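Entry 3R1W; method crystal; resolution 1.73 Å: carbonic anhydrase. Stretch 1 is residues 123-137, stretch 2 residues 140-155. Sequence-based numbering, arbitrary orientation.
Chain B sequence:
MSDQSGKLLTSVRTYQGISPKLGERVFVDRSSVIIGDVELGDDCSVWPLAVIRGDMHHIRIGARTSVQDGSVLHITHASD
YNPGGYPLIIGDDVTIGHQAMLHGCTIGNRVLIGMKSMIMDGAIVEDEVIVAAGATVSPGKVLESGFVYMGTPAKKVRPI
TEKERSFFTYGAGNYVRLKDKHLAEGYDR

Stretch 1, residues 123-137: AIVEDEVIVAAGATV
Stretch 2 140-155: GKVLESGFVYMGTPAK

The most unusual feature is a cis peptide before Pro153, past the second of two short parallel ladders formed by two runs of the same chain and next to Thr136. Two pairs of bridges hold the register: Ile124 with Val142 and Val125 with Leu143 (CA to CA 4.7 Å each), then Ile130 with Val148 (4.7 Å) and Val131 with Tyr149 (5.0 Å). Beta conformation (phi -98° to -128°, psi 115° to 142°) lets Ile124 N donate to Lys141 O (2.9 Å) and Leu143 N to Ile124 O (2.8 Å); Ile130 N to Phe147 O (3.1 Å) and Tyr149 N to Ile130 O (2.8 Å) repeat the pattern.

Between the pairs the chain turns. Glu126 (m, t) reaches across so that OE1 accepts from Ser145 N (2.8 Å), while Ser145 OG (chi1 t) donates to Asp127 O (2.6 Å). In the type II turn Glu144–Phe147, phi 86° favours glycine; Gly146 N donates to Glu128 O (2.9 Å).

Side chains alternate: Ile124, Val142, Ile130 and Val148 share one face; Val125, Leu143, Val131 and Tyr149 the other, all four buried, where apolar groups suit. Leu143 (m, t) is the hub: CD1 lies 3.6 Å from Val131 CG2, 3.8 Å from Val125 CG2, 3.9 Å from Val137 CG2 and 4.0 Å from Val129 CG1, the valines all t. Beyond the type II turn Ala132–Ala135, Thr136 N donates to Gly151 O (3.0 Å) and Ala154 N to Thr136 O (2.8 Å). Small Ala154 CB packs 3.9 Å from Val137 CG2.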

ATOM      1  N   ALA B 123      17.244  -1.513 -11.630  1.00 11.50           N
ATOM      2  CA  ALA B 123      16.954  -2.912 -11.913  1.00 16.10           C
ATOM      3  C   ALA B 123      16.475  -3.072 -13.358  1.00  8.43           C
ATOM      4  O   ALA B 123      15.828  -2.191 -13.911  1.00  9.50           O
ATOM      5  CB  ALA B 123      15.913  -3.462 -10.923  1.00 14.43           C
ATOM      6  N   ILE B 124      16.793  -4.211 -13.965  1.00  9.67           N
ATOM      7  CA  ILE B 124      16.364  -4.492 -15.323  1.00  8.57           C
ATOM      8  C   ILE B 124      15.678  -5.845 -15.363  1.00 11.03           C
ATOM      9  O   ILE B 124      16.284  -6.864 -15.045  1.00 17.79           O
ATOM     10  CB  ILE B 124      17.566  -4.496 -16.302  1.00 13.31           C
ATOM     11  CG1 ILE B 124      18.188  -3.100 -16.378  1.00 15.25           C
ATOM     12  CG2 ILE B 124      17.133  -4.968 -17.679  1.00 13.37           C
ATOM     13  CD1 ILE B 124      19.502  -3.046 -17.144  1.00 21.29           C
ATOM     14  N   VAL B 125      14.400  -5.848 -15.719  1.00 11.99           N
ATOM     15  CA  VAL B 125      13.659  -7.093 -15.864  1.00  8.41           C
ATOM     16  C   VAL B 125      13.469  -7.391 -17.346  1.00 11.04           C
ATOM     17  O   VAL B 125      12.816  -6.633 -18.067  1.00 10.66           O
ATOM     18  CB  VAL B 125      12.286  -7.016 -15.168  1.00 10.85           C
ATOM     19  CG1 VAL B 125      11.574  -8.367 -15.234  1.00 12.51           C
ATOM     20  CG2 VAL B 125      12.449  -6.563 -13.717  1.00 10.59           C
ATOM     21  N   GLU B 126      14.054  -8.490 -17.809  1.00 11.64           N
ATOM     22  CA  GLU B 126      13.951  -8.852 -19.218  1.00 13.45           C
ATOM     23  C   GLU B 126      12.549  -9.365 -19.585  1.00 16.63           C
ATOM     24  O   GLU B 126      11.676  -9.493 -18.720  1.00 11.35           O
ATOM     25  CB  GLU B 126      15.048  -9.861 -19.583  1.00 10.11           C
ATOM     26  CG  GLU B 126      16.442  -9.280 -19.394  1.00 14.66           C
ATOM     27  CD  GLU B 126      17.562 -10.235 -19.776  1.00 19.51           C
ATOM     28  OE1 GLU B 126      17.277 -11.390 -20.159  1.00 18.48           O
ATOM     29  OE2 GLU B 126      18.735  -9.820 -19.688  1.00 18.66           O
ATOM     30  N   ASP B 127      12.334  -9.629 -20.872  1.00 15.60           N
ATOM     31  CA  ASP B 127      11.062 -10.167 -21.362  1.00 11.42           C
ATOM     32  C   ASP B 127      10.730 -11.506 -20.720  1.00 10.76           C
ATOM     33  O   ASP B 127      11.625 -12.293 -20.420  1.00 12.67           O
ATOM     34  CB  ASP B 127      11.126 -10.412 -22.875  1.00 14.29           C
ATOM     35  CG  ASP B 127      11.255  -9.144 -23.688  1.00 19.22           C
ATOM     36  OD1 ASP B 127      11.228  -8.029 -23.116  1.00 18.10           O
ATOM     37  OD2 ASP B 127      11.376  -9.276 -24.929  1.00 18.88           O
ATOM     38  N   GLU B 128       9.441 -11.772 -20.542  1.00  7.96           N
ATOM     39  CA  GLU B 128       8.973 -13.095 -20.133  1.00 10.51           C
ATOM     40  C   GLU B 128       9.594 -13.570 -18.820  1.00 14.20           C
ATOM     41  O   GLU B 128      10.138 -14.669 -18.721  1.00 13.41           O
ATOM     42  CB  GLU B 128       9.170 -14.101 -21.288  1.00  8.32           C
ATOM     43  CG  GLU B 128       8.387 -13.664 -22.529  1.00 10.01           C
ATOM     44  CD  GLU B 128       8.497 -14.614 -23.719  1.00 17.66           C
ATOM     45  OE1 GLU B 128       9.289 -15.579 -23.667  1.00 22.90           O
ATOM     46  OE2 GLU B 128       7.784 -14.376 -24.717  1.00 20.56           O
ATOM     47  N   VAL B 129       9.496 -12.713 -17.805  1.00  7.70           N
ATOM     48  CA  VAL B 129       9.973 -13.023 -16.473  1.00 10.57           C
ATOM     49  C   VAL B 129       8.780 -12.978 -15.526  1.00  7.90           C
ATOM     50  O   VAL B 129       7.861 -12.187 -15.725  1.00 10.03           O
ATOM     51  CB  VAL B 129      11.014 -11.971 -16.009  1.00  9.28           C
ATOM     52  CG1 VAL B 129      11.218 -12.037 -14.504  1.00  9.46           C
ATOM     53  CG2 VAL B 129      12.333 -12.140 -16.783  1.00  8.94           C
ATOM     54  N   ILE B 130       8.789 -13.839 -14.517  1.00  9.42           N
ATOM     55  CA  ILE B 130       7.809 -13.769 -13.438  1.00 11.17           C
ATOM     56  C   ILE B 130       8.509 -13.329 -12.162  1.00 11.85           C
ATOM     57  O   ILE B 130       9.498 -13.941 -11.747  1.00 10.93           O
ATOM     58  CB  ILE B 130       7.124 -15.132 -13.185  1.00 11.29           C
ATOM     59  CG1 ILE B 130       6.212 -15.499 -14.360  1.00  7.82           C
ATOM     60  CG2 ILE B 130       6.328 -15.093 -11.878  1.00 10.53           C
ATOM     61  CD1 ILE B 130       5.674 -16.923 -14.291  1.00  9.45           C
ATOM     62  N   VAL B 131       8.009 -12.252 -11.559  1.00  9.64           N
ATOM     63  CA  VAL B 131       8.472 -11.811 -10.245  1.00 10.86           C
ATOM     64  C   VAL B 131       7.394 -12.201  -9.247  1.00 11.29           C
ATOM     65  O   VAL B 131       6.259 -11.714  -9.314  1.00  9.40           O
ATOM     66  CB  VAL B 131       8.736 -10.284 -10.191  1.00  8.26           C
ATOM     67  CG1 VAL B 131       9.186  -9.854  -8.777  1.00  7.79           C
ATOM     68  CG2 VAL B 131       9.783  -9.887 -11.228  1.00  8.76           C
ATOM     69  N   ALA B 132       7.740 -13.116  -8.349  1.00  8.44           N
ATOM     70  CA  ALA B 132       6.765 -13.674  -7.410  1.00  8.43           C
ATOM     71  C   ALA B 132       6.240 -12.595  -6.491  1.00  7.45           C
ATOM     72  O   ALA B 132       6.943 -11.618  -6.198  1.00  9.74           O
ATOM     73  CB  ALA B 132       7.392 -14.796  -6.596  1.00 14.60           C
ATOM     74  N   ALA B 133       5.009 -12.781  -6.026  1.00  6.12           N
ATOM     75  CA  ALA B 133       4.409 -11.858  -5.073  1.00  7.85           C
ATOM     76  C   ALA B 133       5.338 -11.623  -3.883  1.00 10.82           C
ATOM     77  O   ALA B 133       5.920 -12.563  -3.349  1.00 12.36           O
ATOM     78  CB  ALA B 133       3.059 -12.400  -4.598  1.00  9.54           C
ATOM     79  N   GLY B 134       5.472 -10.367  -3.470  1.00  6.10           N
ATOM     80  CA  GLY B 134       6.247 -10.035  -2.287  1.00  5.33           C
ATOM     81  C   GLY B 134       7.756  -9.978  -2.474  1.00 10.28           C
ATOM     82  O   GLY B 134       8.490  -9.744  -1.509  1.00 11.86           O
ATOM     83  N   ALA B 135       8.221 -10.154  -3.705  1.00  7.21           N
ATOM     84  CA  ALA B 135       9.662 -10.153  -3.965  1.00 10.43           C
ATOM     85  C   ALA B 135      10.244  -8.749  -3.899  1.00 13.58           C
ATOM     86  O   ALA B 135       9.550  -7.767  -4.150  1.00  9.61           O
ATOM     87  CB  ALA B 135       9.964 -10.773  -5.316  1.00 10.03           C
ATOM     88  N   THR B 136      11.526  -8.658  -3.560  1.00 11.06           N
ATOM     89  CA  THR B 136      12.236  -7.392  -3.707  1.00  9.99           C
ATOM     90  C   THR B 136      13.419  -7.568  -4.646  1.00 11.19           C
ATOM     91  O   THR B 136      14.371  -8.293  -4.339  1.00 11.53           O
ATOM     92  CB  THR B 136      12.754  -6.848  -2.372  1.00  9.82           C
ATOM     93  OG1 THR B 136      11.657  -6.620  -1.482  1.00 14.43           O
ATOM     94  CG2 THR B 136      13.498  -5.542  -2.602  1.00 13.65           C
ATOM     95  N   VAL B 137      13.348  -6.900  -5.793  1.00  9.72           N
ATOM     96  CA  VAL B 137      14.426  -6.931  -6.773  1.00  8.74           C
ATOM     97  C   VAL B 137      15.362  -5.773  -6.475  1.00 12.62           C
ATOM     98  O   VAL B 137      14.989  -4.611  -6.625  1.00  9.85           O
ATOM     99  CB  VAL B 137      13.873  -6.822  -8.207  1.00 10.56           C
ATOM    100  CG1 VAL B 137      14.997  -6.844  -9.243  1.00 11.27           C
ATOM    101  CG2 VAL B 137      12.880  -7.957  -8.472  1.00 12.61           C
ATOM    102  N   GLY B 140      19.789  -2.339  -9.389  1.00  8.24           N
ATOM    103  CA  GLY B 140      20.762  -2.773 -10.381  1.00 13.70           C
ATOM    104  C   GLY B 140      20.670  -4.236 -10.774  1.00 15.64           C
ATOM    105  O   GLY B 140      21.395  -4.694 -11.659  1.00 16.91           O
ATOM    106  N   LYS B 141      19.778  -4.972 -10.119  1.00 10.45           N
ATOM    107  CA  LYS B 141      19.629  -6.405 -10.390  1.00 12.52           C
ATOM    108  C   LYS B 141      19.037  -6.675 -11.778  1.00 17.18           C
ATOM    109  O   LYS B 141      18.049  -6.049 -12.174  1.00 18.54           O
ATOM    110  CB  LYS B 141      18.766  -7.054  -9.302  1.00 17.29           C
ATOM    111  CG  LYS B 141      18.412  -8.521  -9.547  1.00 20.95           C
ATOM    112  CD  LYS B 141      19.559  -9.445  -9.172  1.00 22.18           C
ATOM    113  CE  LYS B 141      19.187 -10.904  -9.412  1.00 21.73           C
ATOM    114  NZ  LYS B 141      20.329 -11.801  -9.121  1.00 25.25           N
ATOM    115  N   VAL B 142      19.647  -7.607 -12.514  1.00 12.77           N
ATOM    116  CA  VAL B 142      19.153  -8.005 -13.826  1.00 13.81           C
ATOM    117  C   VAL B 142      18.407  -9.331 -13.722  1.00 16.82           C
ATOM    118  O   VAL B 142      18.945 -10.317 -13.205  1.00 17.85           O
ATOM    119  CB  VAL B 142      20.301  -8.158 -14.847  1.00 14.67           C
ATOM    120  CG1 VAL B 142      19.754  -8.614 -16.210  1.00 16.00           C
ATOM    121  CG2 VAL B 142      21.074  -6.850 -14.972  1.00 17.44           C
ATOM    122  N   LEU B 143      17.162  -9.345 -14.188  1.00 14.27           N
ATOM    123  CA  LEU B 143      16.363 -10.571 -14.205  1.00 13.84           C
ATOM    124  C   LEU B 143      16.345 -11.168 -15.606  1.00 11.18           C
ATOM    125  O   LEU B 143      15.841 -10.555 -16.547  1.00  9.37           O
ATOM    126  CB  LEU B 143      14.933 -10.305 -13.724  1.00 12.84           C
ATOM    127  CG  LEU B 143      14.774  -9.696 -12.331  1.00 13.47           C
ATOM    128  CD1 LEU B 143      13.329  -9.808 -11.866  1.00 10.99           C
ATOM    129  CD2 LEU B 143      15.704 -10.340 -11.308  1.00 12.57           C
ATOM    130  N   GLU B 144      16.892 -12.375 -15.738  1.00 14.27           N
ATOM    131  CA  GLU B 144      17.089 -12.987 -17.046  1.00 15.06           C
ATOM    132  C   GLU B 144      15.793 -13.529 -17.626  1.00 12.62           C
ATOM    133  O   GLU B 144      14.994 -14.132 -16.920  1.00 14.94           O
ATOM    134  CB  GLU B 144      18.120 -14.115 -16.959  1.00 19.39           C
ATOM    135  CG  GLU B 144      19.468 -13.671 -16.416  1.00 26.10           C
ATOM    136  CD  GLU B 144      20.433 -14.830 -16.205  1.00 36.46           C
ATOM    137  OE1 GLU B 144      20.132 -15.957 -16.664  1.00 31.19           O
ATOM    138  OE2 GLU B 144      21.490 -14.609 -15.575  1.00 40.37           O
ATOM    139  N   SER B 145      15.609 -13.313 -18.924  1.00 15.88           N
ATOM    140  CA  SER B 145      14.418 -13.764 -19.628  1.00 13.71           C
ATOM    141  C   SER B 145      14.116 -15.250 -19.412  1.00 17.50           C
ATOM    142  O   SER B 145      15.016 -16.092 -19.429  1.00 15.32           O
ATOM    143  CB  SER B 145      14.552 -13.470 -21.124  1.00 16.13           C
ATOM    144  OG  SER B 145      13.333 -13.705 -21.801  1.00 20.21           O
ATOM    145  N   GLY B 146      12.838 -15.558 -19.197  1.00 13.87           N
ATOM    146  CA  GLY B 146      12.374 -16.935 -19.157  1.00 14.09           C
ATOM    147  C   GLY B 146      12.504 -17.586 -17.797  1.00 14.14           C
ATOM    148  O   GLY B 146      12.480 -18.813 -17.687  1.00 16.23           O
ATOM    149  N   PHE B 147      12.628 -16.774 -16.749  1.00 13.20           N
ATOM    150  CA  PHE B 147      12.785 -17.318 -15.404  1.00  7.30           C
ATOM    151  C   PHE B 147      11.809 -16.749 -14.392  1.00 13.42           C
ATOM    152  O   PHE B 147      11.273 -15.659 -14.572  1.00 11.68           O
ATOM    153  CB  PHE B 147      14.209 -17.111 -14.889  1.00 11.42           C
ATOM    154  CG  PHE B 147      15.225 -17.966 -15.577  1.00 13.05           C
ATOM    155  CD1 PHE B 147      15.876 -17.512 -16.709  1.00 13.37           C
ATOM    156  CD2 PHE B 147      15.513 -19.235 -15.098  1.00 17.47           C
ATOM    157  CE1 PHE B 147      16.812 -18.309 -17.355  1.00 19.32           C
ATOM    158  CE2 PHE B 147      16.450 -20.034 -15.731  1.00 20.33           C
ATOM    159  CZ  PHE B 147      17.099 -19.572 -16.862  1.00 18.67           C
ATOM    160  N   VAL B 148      11.595 -17.520 -13.331  1.00 14.58           N
ATOM    161  CA  VAL B 148      10.828 -17.089 -12.177  1.00 13.06           C
ATOM    162  C   VAL B 148      11.796 -16.633 -11.094  1.00 12.25           C
ATOM    163  O   VAL B 148      12.760 -17.331 -10.772  1.00 12.78           O
ATOM    164  CB  VAL B 148       9.982 -18.241 -11.603  1.00 11.59           C
ATOM    165  CG1 VAL B 148       9.264 -17.791 -10.346  1.00 12.40           C
ATOM    166  CG2 VAL B 148       8.988 -18.743 -12.640  1.00 15.56           C
ATOM    167  N   TYR B 149      11.544 -15.456 -10.534  1.00 12.82           N
ATOM    168  CA  TYR B 149      12.350 -14.940  -9.436  1.00 11.72           C
ATOM    169  C   TYR B 149      11.503 -14.773  -8.185  1.00 13.36           C
ATOM    170  O   TYR B 149      10.348 -14.364  -8.269  1.00 11.19           O
ATOM    171  CB  TYR B 149      12.980 -13.606  -9.830  1.00 10.44           C
ATOM    172  CG  TYR B 149      14.139 -13.750 -10.798  1.00 10.42           C
ATOM    173  CD1 TYR B 149      13.923 -13.887 -12.173  1.00 13.10           C
ATOM    174  CD2 TYR B 149      15.453 -13.751 -10.332  1.00 12.40           C
ATOM    175  CE1 TYR B 149      14.990 -14.017 -13.050  1.00 14.60           C
ATOM    176  CE2 TYR B 149      16.520 -13.886 -11.201  1.00 15.31           C
ATOM    177  CZ  TYR B 149      16.288 -14.014 -12.552  1.00 18.25           C
ATOM    178  OH  TYR B 149      17.364 -14.141 -13.407  1.00 19.28           O
ATOM    179  N   MET B 150      12.075 -15.071  -7.027  1.00 11.70           N
ATOM    180  CA  MET B 150      11.343 -15.002  -5.770  1.00 10.87           C
ATOM    181  C   MET B 150      12.258 -14.621  -4.609  1.00 15.45           C
ATOM    182  O   MET B 150      13.434 -14.943  -4.615  1.00 15.33           O
ATOM    183  CB  MET B 150      10.669 -16.351  -5.489  1.00 20.00           C
ATOM    184  CG  MET B 150       9.912 -16.464  -4.200  1.00 20.00           C
ATOM    185  SD  MET B 150       8.871 -17.948  -4.161  1.00 20.00           S
ATOM    186  CE  MET B 150       7.798 -17.662  -5.568  1.00 20.00           C
ATOM    187  N   GLY B 151      11.703 -13.940  -3.616  1.00 12.23           N
ATOM    188  CA  GLY B 151      12.413 -13.696  -2.373  1.00 10.83           C
ATOM    189  C   GLY B 151      12.873 -12.265  -2.164  1.00 10.52           C
ATOM    190  O   GLY B 151      12.651 -11.389  -3.013  1.00  9.48           O
ATOM    191  N   THR B 152      13.513 -12.042  -1.016  1.00 12.72           N
ATOM    192  CA  THR B 152      14.061 -10.741  -0.653  1.00 11.96           C
ATOM    193  C   THR B 152      15.457 -10.963  -0.093  1.00 15.25           C
ATOM    194  O   THR B 152      15.610 -11.348   1.069  1.00 18.10           O
ATOM    195  CB  THR B 152      13.185 -10.019   0.405  1.00 20.69           C
ATOM    196  OG1 THR B 152      13.118 -10.803   1.601  1.00 24.28           O
ATOM    197  CG2 THR B 152      11.767  -9.797  -0.120  1.00 13.23           C
ATOM    198  N   PRO B 153      16.486 -10.732  -0.922  1.00 16.84           N
ATOM    199  CA  PRO B 153      16.382 -10.221  -2.292  1.00 14.36           C
ATOM    200  C   PRO B 153      15.987 -11.306  -3.291  1.00 12.97           C
ATOM    201  O   PRO B 153      16.213 -12.495  -3.056  1.00 12.16           O
ATOM    202  CB  PRO B 153      17.804  -9.733  -2.583  1.00 17.68           C
ATOM    203  CG  PRO B 153      18.659 -10.642  -1.785  1.00 18.12           C
ATOM    204  CD  PRO B 153      17.892 -10.906  -0.510  1.00 21.60           C
ATOM    205  N   ALA B 154      15.401 -10.887  -4.404  1.00 13.26           N
ATOM    206  CA  ALA B 154      14.881 -11.829  -5.387  1.00  9.31           C
ATOM    207  C   ALA B 154      16.003 -12.638  -6.015  1.00 12.61           C
ATOM    208  O   ALA B 154      17.045 -12.090  -6.400  1.00 14.09           O
ATOM    209  CB  ALA B 154      14.083 -11.099  -6.449  1.00 13.25           C
ATOM    210  N   LYS B 155      15.790 -13.948  -6.096  1.00 12.74           N
ATOM    211  CA  LYS B 155      16.762 -14.863  -6.687  1.00 16.01           C
ATOM    212  C   LYS B 155      16.086 -15.792  -7.698  1.00 17.77           C
ATOM    213  O   LYS B 155      14.884 -16.065  -7.598  1.00 14.70           O
ATOM    214  CB  LYS B 155      17.442 -15.689  -5.595  1.00 16.03           C
ATOM    215  CG  LYS B 155      18.458 -14.922  -4.765  1.00 22.00           C
TER
HETATM  216  O   HOH W   1       8.866 -13.430  -3.199  1.00 16.06           O